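Local coordinates for MutT/nudix family protein (Shewanella oneidensis, PDB 3GZ5) that regulates the transcription of NAD metabolism genes in response to ADP-ribose, joining a Nudix domain to a DNA-binding winged helix domain, at residues Leu23-Val28 with Gly58-Thr63; Ile87-Thr92 with Val105-Thr110; Glu178-His183 with Ser195-Val200; Ile207-Lys212 with Leu222-Pro227. One frame throughout, in Å; residues are numbered along the deposited sequence.

Following the chain from the N terminus, the four contacts close in series, with none crossing or enclosing another. Contact 1 brings residues 58-63 back to the first strand, 22-33, closing a loop of 29 intervening residues that holds strands but no helix. Contact 2 is the pairing within the hairpin of strands 86-95 and 104-112; strand 104-112 lies beside strand 22-33, so contacts 1 and 2 meet in one sheet of the Nudix domain, and both touch the second subunit. Contacts 3 and 4 lie on the other side of the chain's centre, in the winged helix domain. Contact 3 packs helix 176-187 against helix 193-203, and contact 4 closes the following hairpin; their centres lie about 14 Å apart.

Contact 1 of 4, residues Leu23-Val28 with Gly58-Thr63; sequences LTVDAV and GFIDET
Val25 and Gly58 form an antiparallel hydrogen-bonded pair, a short backbone bridge where the end of strand 57-58 of the Nudix domain lies against strand 22-33. Val25 N donates to Gly58 O at 2.8 Å, and Gly58 N returns a bond to Val25 O at 2.8 Å. At Gly58 phi is 150°, where a CB would run into the preceding carbonyl oxygen. Beyond the bridge the chains part, and a water spans them, donating to Leu23 O and accepting from Ile60 N at 2.9 Å. The Phe59 ring turns its edge to the same carbonyl, CD1 lying 3.4 Å from Leu23 O, while CE1 meets at 3.7 Å the Thr24 methyl CG2, which stands anti to the carbonyl carbon, beside the backbone N. Ile60 reaches back with CD1, 3.9 Å from Leu23 CD2. Gly58 stands where a Nudix box would begin, ahead of helix 68-80, which matches the helix of that motif in position. Trp103 of the second subunit packs on Ile60. On its other edge, strand 22-33 pairs with strand 104-112, where Thr106 OG1 bonds to both Thr24 OG1 and Asp26 OD1; Val25 rests on Thr71 and Val72 of helix 68-80.

Contact 2 of 4, residues Ile87-Thr92 with Val105-Thr110; sequences IEQLCT and VTVCYT
Cys108 sits between Leu90 and Cys91 of the partner strand: its SG meets Leu90 CD2 at 4.1 Å, and its CB meets Cys91 SG at the same separation. The sulphur of Cys108 is anti to its backbone N (chi1 -163°), which brings it beside the leucine. Helix 145-162 closes over this face, with Ala152 on Leu90 and Leu148 on Cys91. On the other face Gln89 passes over the Tyr109 ring, its CG 3.8 Å above the plane and displaced toward the rim, a CH-pi contact. Ile87 CG1 approaches Tyr109 CD1 at 3.9 Å, and both side chains pack on Val72 of helix 68-80. Farther along the hairpin Thr92 and Val107 lie side by side, and Thr92 CG2 also touches Val105 CG1 at 3.6 Å. Between these groups the antiparallel ladder of the hairpin slips by one residue in a classic beta bulge. Leu90 and Cys91 both face Cys108, whose carbonyl oxygen takes two bonds, from Leu90 N at 2.7 Å and from Cys91 N at 3.1 Å. A near-helical psi of -61° at Leu90 brings the two successive N-H groups to one acceptor. Regular pairing flanks the bulge: Cys108 N donates to Cys91 O, and Glu88 exchanges two backbone bonds with Thr110. At the polar edge, Glu88 OE2 forms salt bridges with Arg155 and Lys159 of helix 145-162. Thr92 OG1, at the other end, is hydrogen-bonded to Thr92 OG1 of the second subunit.

Contact 3 of 4, residues Glu178-His183 with Ser195-Val200; sequences ELQHVH and SFRRRV
Phe196, the residue most deeply engaged, inserts its ring among Leu179, Gln180 and His183 of the other helix. Its CG is anti to the backbone N (chi1 -172°), which starts the ring off toward helix 176-187. The rim atom CE2 then comes to 3.6 Å from Gln180 CA, and CZ meets Leu179 CG, near the ring plane, at 3.9 Å. CZ also stands 3.8 Å above the centre of the His183 imidazole, an edge-to-face pair with the phenylalanine supplying the edge and the planes 61° apart. His183 ND1 is hydrogen-bonded to Ala160 O. An alanine in place of His183 would probably open a gap beside the Phe196 rim and leave Ala160 O without this bond. Val200 CG2, from the same helix as Phe196, lies over one face of its ring and meets Leu179 CD2 across the contact. The segments run at 110° and belong to successive helices, the helix-turn-helix of the winged helix domain, of which 193-203 is probably the recognition helix. Their axes stay 11.2 Å apart, a gap the Phe196 ring spans to reach the Gln180 backbone. Gln180, second in buried surface, slides past the ring with its CB 3.8 Å from Phe196 CE2 and carries its amide on to Arg197. There Arg197 NH1 donates to Gln180 OE1 at 2.8 Å, nearly in line with the Gln180 C=O though the N-H is bent; the oxygen lies near the guanidinium plane and the two flat groups are almost perpendicular. NH1 also bonds to Gly193 O, and Gln180 NE2 to Glu184 OE1, fixing the amide from both ends.

Contact 4 of 4, residues Ile207-Lys212 with Leu222-Pro227; sequences IDTGLK and LYCLKP
Ile207 and Cys224 satisfy each other's backbone as an antiparallel hydrogen-bonded pair: Ile207 N donates to Cys224 O at 2.8 Å, and Cys224 N to Ile207 O at 2.9 Å. Ile207 O is also approached by Tyr223 CA at 3.1 Å, a CA-H...O contact. Next along, Thr209 N bonds to Leu222 O at 2.9 Å. The chain then turns a corner at Gly210 (phi 87°), and past it a further backbone bond runs from Leu222 N to Leu211 O at 3.0 Å, the donor well above the carbonyl plane. Inside the corner Asp208 OD1 accepts from Gly210 N at 2.9 Å, an Asx turn that gives this N-H an acceptor, met from above the carboxylate plane. This hairpin of strands 206-213 and 220-225 is the beta part of the winged helix, and the connection between the strands corresponds to the wing. The other edge of strand 220-225 is taken by strand 174-175, through backbone bonds between Tyr223 and Phe174. Tyr223 has CG anti to the carbonyl carbon (chi1 -62°), and from there its ring crosses obliquely beside Asp208, CE1 lying 3.8 Å from Asp208 CB. An alanine in place of Tyr223 would probably leave a gap beside CB and CG of Asp208. Leu222 CD1 packs on Leu211 CB. At the far end Ile207 CD1 touches Lys226 CG, and Lys226 NZ finds its acceptor in Asp204 O. Leu225 N bonds to Glu172 OE2.

Contact 1 of 4, residues Leu23-Val28 with Gly58-Thr63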
loop_
_atom_site.group_PDB
_atom_site.type_symbol
_atom_site.label_atom_id
_atom_site.label_comp_id
_atom_site.label_asym_id
_atom_site.label_seq_id
_atom_site.Cartn_x
_atom_site.Cartn_y
_atom_site.Cartn_z
ATOM N N LEU B 23 -5.881 -14.775 12.350
ATOM C CA LEU B 23 -5.438 -13.434 12.055
ATOM C C LEU B 23 -4.023 -13.313 12.556
ATOM O O LEU B 23 -3.783 -13.450 13.747
ATOM C CB LEU B 23 -6.351 -12.418 12.745
ATOM C CG LEU B 23 -6.072 -10.922 12.591
ATOM C CD1 LEU B 23 -6.112 -10.491 11.119
ATOM C CD2 LEU B 23 -7.084 -10.096 13.437
ATOM N N THR B 24 -3.086 -13.097 11.635
ATOM C CA THR B 24 -1.685 -12.950 11.991
ATOM C C THR B 24 -1.075 -11.686 11.378
ATOM O O THR B 24 -1.681 -11.018 10.528
ATOM C CB THR B 24 -0.849 -14.183 11.589
ATOM O OG1 THR B 24 -0.908 -14.363 10.166
ATOM C CG2 THR B 24 -1.349 -15.484 12.313
ATOM N N VAL B 25 0.117 -11.342 11.835
ATOM C CA VAL B 25 0.868 -10.259 11.238
ATOM C C VAL B 25 2.197 -10.908 10.818
ATOM O O VAL B 25 2.675 -11.766 11.536
ATOM C CB VAL B 25 1.028 -9.060 12.263
ATOM C CG1 VAL B 25 1.723 -7.895 11.636
ATOM C CG2 VAL B 25 -0.336 -8.583 12.750
ATOM N N ASP B 26 2.744 -10.557 9.647
ATOM C CA ASP B 26 4.046 -11.075 9.180
ATOM C C ASP B 26 4.895 -9.922 8.667
ATOM O O ASP B 26 4.389 -8.864 8.360
ATOM C CB ASP B 26 3.891 -12.098 8.033
ATOM C CG ASP B 26 3.351 -13.449 8.509
ATOM O OD1 ASP B 26 2.561 -14.075 7.798
ATOM O OD2 ASP B 26 3.696 -13.883 9.621
ATOM N N ALA B 27 6.188 -10.167 8.536
ATOM C CA ALA B 27 7.146 -9.187 8.053
ATOM C C ALA B 27 8.182 -9.874 7.185
ATOM O O ALA B 27 8.756 -10.905 7.578
ATOM C CB ALA B 27 7.830 -8.516 9.206
ATOM N N VAL B 28 8.381 -9.302 5.996
ATOM C CA VAL B 28 9.557 -9.545 5.169
ATOM C C VAL B 28 10.612 -8.488 5.529
ATOM O O VAL B 28 10.515 -7.319 5.138
ATOM C CB VAL B 28 9.225 -9.530 3.668
ATOM C CG1 VAL B 28 10.405 -10.029 2.874
ATOM C CG2 VAL B 28 7.991 -10.417 3.368
ATOM N N GLY B 58 3.024 -13.722 13.447
ATOM C CA GLY B 58 2.106 -14.476 14.291
ATOM C C GLY B 58 1.000 -13.617 14.879
ATOM O O GLY B 58 0.629 -12.586 14.315
ATOM N N PHE B 59 0.496 -14.041 16.032
ATOM C CA PHE B 59 -0.750 -13.500 16.595
ATOM C C PHE B 59 -0.574 -12.191 17.337
ATOM O O PHE B 59 0.467 -11.907 17.932
ATOM C CB PHE B 59 -1.469 -14.543 17.492
ATOM C CG PHE B 59 -1.780 -15.848 16.792
ATOM C CD1 PHE B 59 -2.729 -15.909 15.792
ATOM C CD2 PHE B 59 -1.106 -17.020 17.138
ATOM C CE1 PHE B 59 -3.022 -17.137 15.122
ATOM C CE2 PHE B 59 -1.372 -18.237 16.485
ATOM C CZ PHE B 59 -2.338 -18.289 15.472
ATOM N N ILE B 60 -1.625 -11.396 17.295
ATOM C CA ILE B 60 -1.724 -10.179 18.098
ATOM C C ILE B 60 -1.791 -10.599 19.583
ATOM O O ILE B 60 -2.453 -11.579 19.923
ATOM C CB ILE B 60 -2.975 -9.372 17.630
ATOM C CG1 ILE B 60 -2.751 -8.882 16.204
ATOM C CG2 ILE B 60 -3.369 -8.215 18.600
ATOM C CD1 ILE B 60 -4.016 -8.634 15.440
ATOM N N ASP B 61 -1.056 -9.898 20.442
ATOM C CA ASP B 61 -1.136 -10.110 21.869
ATOM C C ASP B 61 -1.699 -8.824 22.471
ATOM O O ASP B 61 -1.012 -7.801 22.522
ATOM C CB ASP B 61 0.243 -10.457 22.435
ATOM C CG ASP B 61 0.199 -10.863 23.914
ATOM O OD1 ASP B 61 -0.617 -10.310 24.678
ATOM O OD2 ASP B 61 0.998 -11.741 24.315
ATOM N N GLU B 62 -2.960 -8.867 22.900
ATOM C CA GLU B 62 -3.654 -7.658 23.375
ATOM C C GLU B 62 -3.105 -7.102 24.678
ATOM O O GLU B 62 -3.395 -5.966 25.040
ATOM C CB GLU B 62 -5.166 -7.896 23.495
ATOM C CG GLU B 62 -5.755 -8.600 22.286
ATOM C CD GLU B 62 -7.237 -8.366 22.108
ATOM O OE1 GLU B 62 -7.865 -7.723 22.986
ATOM O OE2 GLU B 62 -7.769 -8.813 21.062
ATOM N N THR B 63 -2.314 -7.905 25.379
ATOM C CA THR B 63 -1.790 -7.473 26.667
ATOM C C THR B 63 -0.520 -6.631 26.500
ATOM O O THR B 63 -0.071 -5.989 27.457
ATOM C CB THR B 63 -1.526 -8.658 27.626
ATOM O OG1 THR B 63 -0.351 -9.359 27.214
ATOM C CG2 THR B 63 -2.719 -9.616 27.637
HETATM O O HOH W 1 -4.112 -12.269 15.985
#

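Contact 2 of 4, residues Ile87-Thr92 with Val105-Thr110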
loop_
_atom_site.group_PDB
_atom_site.type_symbol
_atom_site.label_atom_id
_atom_site.label_comp_id
_atom_site.label_asym_id
_atom_site.label_seq_id
_atom_site.Cartn_x
_atom_site.Cartn_y
_atom_site.Cartn_z
ATOM N N ILE B 87 10.021 0.318 8.588
ATOM C CA ILE B 87 8.928 -0.649 8.493
ATOM C C ILE B 87 7.719 -0.002 7.848
ATOM O O ILE B 87 7.397 1.142 8.132
ATOM C CB ILE B 87 8.601 -1.310 9.895
ATOM C CG1 ILE B 87 7.689 -2.519 9.712
ATOM C CG2 ILE B 87 7.991 -0.281 10.890
ATOM C CD1 ILE B 87 7.945 -3.608 10.715
ATOM N N GLU B 88 7.067 -0.732 6.952
ATOM C CA GLU B 88 5.916 -0.244 6.227
ATOM C C GLU B 88 5.023 -1.422 5.881
ATOM O O GLU B 88 5.505 -2.479 5.435
ATOM C CB GLU B 88 6.370 0.443 4.919
ATOM C CG GLU B 88 5.212 0.914 4.028
ATOM C CD GLU B 88 5.664 1.404 2.657
ATOM O OE1 GLU B 88 5.132 2.434 2.181
ATOM O OE2 GLU B 88 6.539 0.749 2.041
ATOM N N GLN B 89 3.721 -1.242 6.058
ATOM C CA GLN B 89 2.757 -2.258 5.670
ATOM C C GLN B 89 2.823 -2.529 4.160
ATOM O O GLN B 89 2.823 -1.596 3.344
ATOM C CB GLN B 89 1.353 -1.798 6.083
ATOM C CG GLN B 89 0.412 -2.900 6.514
ATOM C CD GLN B 89 -0.921 -2.364 6.986
ATOM O OE1 GLN B 89 -1.160 -2.209 8.194
ATOM N NE2 GLN B 89 -1.791 -2.088 6.049
ATOM N N LEU B 90 2.909 -3.803 3.790
ATOM C CA LEU B 90 2.916 -4.236 2.402
ATOM C C LEU B 90 1.493 -4.488 1.854
ATOM O O LEU B 90 1.041 -3.857 0.894
ATOM C CB LEU B 90 3.773 -5.505 2.272
ATOM C CG LEU B 90 3.951 -6.101 0.865
ATOM C CD1 LEU B 90 4.641 -5.124 -0.086
ATOM C CD2 LEU B 90 4.655 -7.477 0.876
ATOM N N CYS B 91 0.795 -5.435 2.475
ATOM C CA CYS B 91 -0.475 -5.895 1.986
ATOM C C CYS B 91 -1.106 -6.764 3.083
ATOM O O CYS B 91 -0.441 -7.139 4.062
ATOM C CB CYS B 91 -0.308 -6.689 0.675
ATOM S SG CYS B 91 0.700 -8.177 0.885
ATOM N N THR B 92 -2.402 -7.015 2.938
ATOM C CA THR B 92 -3.142 -7.910 3.821
ATOM C C THR B 92 -3.685 -8.966 2.891
ATOM O O THR B 92 -4.366 -8.647 1.926
ATOM C CB THR B 92 -4.267 -7.152 4.570
ATOM O OG1 THR B 92 -3.649 -6.240 5.482
ATOM C CG2 THR B 92 -5.168 -8.089 5.366
ATOM N N VAL B 105 -6.309 -14.579 7.630
ATOM C CA VAL B 105 -5.934 -13.252 7.186
ATOM C C VAL B 105 -4.558 -12.925 7.733
ATOM O O VAL B 105 -4.308 -13.102 8.912
ATOM C CB VAL B 105 -6.983 -12.193 7.652
ATOM C CG1 VAL B 105 -6.546 -10.791 7.287
ATOM C CG2 VAL B 105 -8.339 -12.487 7.025
ATOM N N THR B 106 -3.669 -12.453 6.879
ATOM C CA THR B 106 -2.356 -12.044 7.326
ATOM C C THR B 106 -2.044 -10.596 6.890
ATOM O O THR B 106 -2.127 -10.247 5.708
ATOM C CB THR B 106 -1.221 -13.048 6.873
ATOM O OG1 THR B 106 -0.157 -13.039 7.842
ATOM C CG2 THR B 106 -0.636 -12.633 5.574
ATOM N N VAL B 107 -1.699 -9.764 7.863
ATOM C CA VAL B 107 -1.263 -8.408 7.580
ATOM C C VAL B 107 0.269 -8.425 7.424
ATOM O O VAL B 107 1.011 -8.713 8.380
ATOM C CB VAL B 107 -1.733 -7.430 8.670
ATOM C CG1 VAL B 107 -1.393 -5.993 8.274
ATOM C CG2 VAL B 107 -3.259 -7.617 8.952
ATOM N N CYS B 108 0.722 -8.173 6.200
ATOM C CA CYS B 108 2.134 -8.284 5.847
ATOM C C CYS B 108 2.802 -6.941 5.771
ATOM O O CYS B 108 2.248 -6.008 5.197
ATOM C CB CYS B 108 2.347 -9.040 4.519
ATOM S SG CYS B 108 4.115 -9.593 4.351
ATOM N N TYR B 109 3.993 -6.863 6.372
ATOM C CA TYR B 109 4.842 -5.681 6.426
ATOM C C TYR B 109 6.142 -5.952 5.673
ATOM O O TYR B 109 6.552 -7.129 5.554
ATOM C CB TYR B 109 5.196 -5.343 7.885
ATOM C CG TYR B 109 4.043 -4.717 8.651
ATOM C CD1 TYR B 109 3.994 -3.340 8.859
ATOM C CD2 TYR B 109 2.996 -5.490 9.122
ATOM C CE1 TYR B 109 2.934 -2.746 9.536
ATOM C CE2 TYR B 109 1.909 -4.906 9.792
ATOM C CZ TYR B 109 1.895 -3.540 9.999
ATOM O OH TYR B 109 0.837 -2.951 10.653
ATOM N N THR B 110 6.748 -4.872 5.148
ATOM C CA THR B 110 8.145 -4.876 4.713
ATOM C C THR B 110 8.986 -4.138 5.731
ATOM O O THR B 110 8.577 -3.096 6.251
ATOM C CB THR B 110 8.392 -4.168 3.343
ATOM O OG1 THR B 110 7.523 -4.708 2.357
ATOM C CG2 THR B 110 9.848 -4.438 2.869
#

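Contact 3 of 4, residues Glu178-His183 with Ser195-Val200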
loop_
_atom_site.group_PDB
_atom_site.type_symbol
_atom_site.label_atom_id
_atom_site.label_comp_id
_atom_site.label_asym_id
_atom_site.label_seq_id
_atom_site.Cartn_x
_atom_site.Cartn_y
_atom_site.Cartn_z
ATOM N N GLU B 178 28.094 2.880 -1.791
ATOM C CA GLU B 178 27.320 1.817 -1.126
ATOM C C GLU B 178 25.820 1.939 -1.414
ATOM O O GLU B 178 25.154 0.953 -1.744
ATOM C CB GLU B 178 27.514 1.867 0.388
ATOM C CG GLU B 178 28.878 1.449 0.895
ATOM C CD GLU B 178 28.971 1.575 2.413
ATOM O OE1 GLU B 178 30.102 1.649 2.947
ATOM O OE2 GLU B 178 27.908 1.596 3.072
ATOM N N LEU B 179 25.305 3.158 -1.269
ATOM C CA LEU B 179 23.900 3.438 -1.443
ATOM C C LEU B 179 23.503 3.182 -2.887
ATOM O O LEU B 179 22.483 2.554 -3.165
ATOM C CB LEU B 179 23.615 4.888 -1.068
ATOM C CG LEU B 179 22.158 5.322 -1.177
ATOM C CD1 LEU B 179 21.241 4.503 -0.241
ATOM C CD2 LEU B 179 22.004 6.843 -0.954
ATOM N N GLN B 180 24.320 3.680 -3.815
ATOM C CA GLN B 180 24.103 3.439 -5.233
ATOM C C GLN B 180 24.052 1.946 -5.537
ATOM O O GLN B 180 23.171 1.488 -6.255
ATOM C CB GLN B 180 25.202 4.111 -6.070
ATOM C CG GLN B 180 25.000 3.915 -7.555
ATOM C CD GLN B 180 25.989 4.698 -8.383
ATOM O OE1 GLN B 180 26.381 5.810 -8.013
ATOM N NE2 GLN B 180 26.379 4.139 -9.516
ATOM N N HIS B 181 24.989 1.187 -4.984
ATOM C CA HIS B 181 25.025 -0.242 -5.241
ATOM C C HIS B 181 23.788 -1.005 -4.746
ATOM O O HIS B 181 23.265 -1.868 -5.459
ATOM C CB HIS B 181 26.311 -0.892 -4.743
ATOM C CG HIS B 181 26.474 -2.303 -5.225
ATOM N ND1 HIS B 181 26.496 -2.634 -6.568
ATOM C CD2 HIS B 181 26.578 -3.471 -4.550
ATOM C CE1 HIS B 181 26.622 -3.943 -6.697
ATOM N NE2 HIS B 181 26.673 -4.476 -5.487
ATOM N N VAL B 182 23.305 -0.689 -3.543
ATOM C CA VAL B 182 22.054 -1.303 -3.067
ATOM C C VAL B 182 20.907 -1.012 -4.021
ATOM O O VAL B 182 20.102 -1.904 -4.276
ATOM C CB VAL B 182 21.615 -0.861 -1.640
ATOM C CG1 VAL B 182 20.476 -1.761 -1.178
ATOM C CG2 VAL B 182 22.743 -0.980 -0.661
ATOM N N HIS B 183 20.811 0.223 -4.515
ATOM C CA HIS B 183 19.757 0.576 -5.482
ATOM C C HIS B 183 19.911 -0.226 -6.806
ATOM O O HIS B 183 18.917 -0.697 -7.380
ATOM C CB HIS B 183 19.743 2.085 -5.789
ATOM C CG HIS B 183 19.162 2.944 -4.699
ATOM N ND1 HIS B 183 18.017 3.691 -4.868
ATOM C CD2 HIS B 183 19.598 3.215 -3.444
ATOM C CE1 HIS B 183 17.760 4.372 -3.765
ATOM N NE2 HIS B 183 18.706 4.102 -2.884
ATOM N N SER B 195 23.875 11.183 -12.268
ATOM C CA SER B 195 22.456 11.496 -12.122
ATOM C C SER B 195 22.013 11.200 -10.671
ATOM O O SER B 195 21.361 12.026 -10.029
ATOM C CB SER B 195 21.603 10.677 -13.100
ATOM O OG SER B 195 22.057 10.801 -14.435
ATOM N N PHE B 196 22.387 10.017 -10.180
ATOM C CA PHE B 196 22.036 9.563 -8.834
ATOM C C PHE B 196 22.489 10.544 -7.757
ATOM O O PHE B 196 21.663 11.012 -6.976
ATOM C CB PHE B 196 22.612 8.165 -8.566
ATOM C CG PHE B 196 22.137 7.546 -7.274
ATOM C CD1 PHE B 196 20.779 7.244 -7.079
ATOM C CD2 PHE B 196 23.044 7.249 -6.252
ATOM C CE1 PHE B 196 20.335 6.657 -5.883
ATOM C CE2 PHE B 196 22.606 6.659 -5.051
ATOM C CZ PHE B 196 21.247 6.366 -4.873
ATOM N N ARG B 197 23.791 10.852 -7.744
ATOM C CA ARG B 197 24.377 11.905 -6.896
ATOM C C ARG B 197 23.666 13.249 -6.977
ATOM O O ARG B 197 23.375 13.857 -5.945
ATOM C CB ARG B 197 25.861 12.076 -7.185
ATOM C CG ARG B 197 26.725 11.155 -6.370
ATOM C CD ARG B 197 28.062 10.919 -7.025
ATOM N NE ARG B 197 28.847 9.899 -6.327
ATOM C CZ ARG B 197 28.711 8.582 -6.492
ATOM N NH1 ARG B 197 27.797 8.084 -7.331
ATOM N NH2 ARG B 197 29.485 7.751 -5.800
ATOM N N ARG B 198 23.374 13.698 -8.193
ATOM C CA ARG B 198 22.541 14.893 -8.412
ATOM C C ARG B 198 21.169 14.807 -7.700
ATOM O O ARG B 198 20.758 15.746 -7.020
ATOM C CB ARG B 198 22.383 15.158 -9.926
ATOM C CG ARG B 198 21.274 16.147 -10.352
ATOM C CD ARG B 198 21.540 16.833 -11.734
ATOM N NE ARG B 198 21.975 15.898 -12.782
ATOM C CZ ARG B 198 23.252 15.636 -13.086
ATOM N NH1 ARG B 198 23.545 14.758 -14.048
ATOM N NH2 ARG B 198 24.241 16.240 -12.417
ATOM N N ARG B 199 20.468 13.685 -7.862
ATOM C CA ARG B 199 19.166 13.497 -7.194
ATOM C C ARG B 199 19.293 13.420 -5.662
ATOM O O ARG B 199 18.516 14.052 -4.940
ATOM C CB ARG B 199 18.399 12.300 -7.777
ATOM C CG ARG B 199 17.338 12.692 -8.841
ATOM C CD ARG B 199 16.910 11.508 -9.736
ATOM N NE ARG B 199 15.762 10.752 -9.211
ATOM C CZ ARG B 199 15.846 9.731 -8.351
ATOM N NH1 ARG B 199 17.027 9.319 -7.889
ATOM N NH2 ARG B 199 14.743 9.117 -7.948
ATOM N N VAL B 200 20.293 12.687 -5.175
ATOM C CA VAL B 200 20.558 12.614 -3.738
ATOM C C VAL B 200 20.752 14.013 -3.120
ATOM O O VAL B 200 20.041 14.368 -2.167
ATOM C CB VAL B 200 21.761 11.702 -3.400
ATOM C CG1 VAL B 200 22.163 11.871 -1.948
ATOM C CG2 VAL B 200 21.437 10.246 -3.686
#

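Contact 4 of 4, residues Ile207-Lys212 with Leu222-Pro227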
loop_
_atom_site.group_PDB
_atom_site.type_symbol
_atom_site.label_atom_id
_atom_site.label_comp_id
_atom_site.label_asym_id
_atom_site.label_seq_id
_atom_site.Cartn_x
_atom_site.Cartn_y
_atom_site.Cartn_z
ATOM N N ILE B 207 22.850 13.209 5.795
ATOM C CA ILE B 207 23.714 14.068 6.587
ATOM C C ILE B 207 25.121 13.631 6.267
ATOM O O ILE B 207 25.453 12.466 6.448
ATOM C CB ILE B 207 23.446 13.943 8.121
ATOM C CG1 ILE B 207 22.080 14.557 8.471
ATOM C CG2 ILE B 207 24.581 14.612 8.931
ATOM C CD1 ILE B 207 21.284 13.800 9.520
ATOM N N ASP B 208 25.932 14.560 5.759
ATOM C CA ASP B 208 27.369 14.337 5.603
ATOM C C ASP B 208 27.968 14.396 6.993
ATOM O O ASP B 208 27.807 15.389 7.697
ATOM C CB ASP B 208 27.993 15.422 4.703
ATOM C CG ASP B 208 29.399 15.082 4.230
ATOM O OD1 ASP B 208 30.085 14.184 4.793
ATOM O OD2 ASP B 208 29.824 15.742 3.257
ATOM N N THR B 209 28.632 13.320 7.385
ATOM C CA THR B 209 29.272 13.227 8.675
ATOM C C THR B 209 30.560 14.078 8.707
ATOM O O THR B 209 31.005 14.520 9.775
ATOM C CB THR B 209 29.548 11.739 9.046
ATOM O OG1 THR B 209 28.294 11.038 9.238
ATOM C CG2 THR B 209 30.310 11.649 10.321
ATOM N N GLY B 210 31.155 14.313 7.539
ATOM C CA GLY B 210 32.447 14.969 7.489
ATOM C C GLY B 210 33.531 13.928 7.619
ATOM O O GLY B 210 34.709 14.234 7.450
ATOM N N LEU B 211 33.140 12.689 7.916
ATOM C CA LEU B 211 34.098 11.588 7.973
ATOM C C LEU B 211 34.332 10.991 6.597
ATOM O O LEU B 211 33.543 11.204 5.673
ATOM C CB LEU B 211 33.639 10.493 8.931
ATOM C CG LEU B 211 33.178 10.838 10.345
ATOM C CD1 LEU B 211 33.013 9.526 11.100
ATOM C CD2 LEU B 211 34.133 11.793 11.071
ATOM N N LYS B 212 35.425 10.245 6.473
ATOM C CA LYS B 212 35.798 9.610 5.215
ATOM C C LYS B 212 36.063 8.119 5.415
ATOM O O LYS B 212 36.528 7.701 6.473
ATOM C CB LYS B 212 37.050 10.276 4.633
ATOM C CG LYS B 212 37.122 11.790 4.799
ATOM C CD LYS B 212 36.142 12.527 3.907
ATOM C CE LYS B 212 35.902 13.931 4.437
ATOM N NZ LYS B 212 35.164 14.769 3.465
ATOM N N LEU B 222 31.113 9.841 4.466
ATOM C CA LEU B 222 30.255 8.938 5.223
ATOM C C LEU B 222 28.992 9.683 5.598
ATOM O O LEU B 222 29.059 10.781 6.159
ATOM C CB LEU B 222 30.983 8.404 6.458
ATOM C CG LEU B 222 32.041 7.331 6.184
ATOM C CD1 LEU B 222 32.935 7.066 7.417
ATOM C CD2 LEU B 222 31.384 6.047 5.713
ATOM N N TYR B 223 27.846 9.099 5.251
ATOM C CA TYR B 223 26.572 9.768 5.401
ATOM C C TYR B 223 25.646 8.987 6.320
ATOM O O TYR B 223 25.750 7.765 6.412
ATOM C CB TYR B 223 25.884 9.932 4.052
ATOM C CG TYR B 223 26.621 10.783 3.032
ATOM C CD1 TYR B 223 26.427 12.179 2.970
ATOM C CD2 TYR B 223 27.493 10.193 2.108
ATOM C CE1 TYR B 223 27.086 12.959 2.014
ATOM C CE2 TYR B 223 28.159 10.961 1.159
ATOM C CZ TYR B 223 27.945 12.332 1.100
ATOM O OH TYR B 223 28.623 13.075 0.144
ATOM N N CYS B 224 24.749 9.703 6.998
ATOM C CA CYS B 224 23.637 9.069 7.719
ATOM C C CYS B 224 22.370 9.492 7.030
ATOM O O CYS B 224 22.327 10.574 6.416
ATOM C CB CYS B 224 23.563 9.566 9.171
ATOM S SG CYS B 224 24.979 9.138 10.146
ATOM N N LEU B 225 21.334 8.673 7.178
ATOM C CA LEU B 225 19.993 9.062 6.762
ATOM C C LEU B 225 19.348 10.010 7.768
ATOM O O LEU B 225 19.364 9.754 8.977
ATOM C CB LEU B 225 19.089 7.830 6.570
ATOM C CG LEU B 225 19.350 6.941 5.349
ATOM C CD1 LEU B 225 18.375 5.767 5.253
ATOM C CD2 LEU B 225 19.296 7.778 4.082
ATOM N N LYS B 226 18.795 11.107 7.256
ATOM C CA LYS B 226 17.822 11.884 7.996
ATOM C C LYS B 226 16.598 11.001 8.242
ATOM O O LYS B 226 16.207 10.230 7.364
ATOM C CB LYS B 226 17.407 13.130 7.214
ATOM C CG LYS B 226 18.433 14.227 7.258
ATOM C CD LYS B 226 17.962 15.455 6.545
ATOM C CE LYS B 226 19.160 16.290 6.154
ATOM N NZ LYS B 226 18.779 17.513 5.395
ATOM N N PRO B 227 16.029 11.066 9.459
ATOM C CA PRO B 227 14.720 10.446 9.745
ATOM C C PRO B 227 13.723 10.571 8.570
ATOM O O PRO B 227 13.138 9.558 8.157
ATOM C CB PRO B 227 14.216 11.245 10.942
ATOM C CG PRO B 227 15.521 11.598 11.707
ATOM C CD PRO B 227 16.632 11.697 10.659
#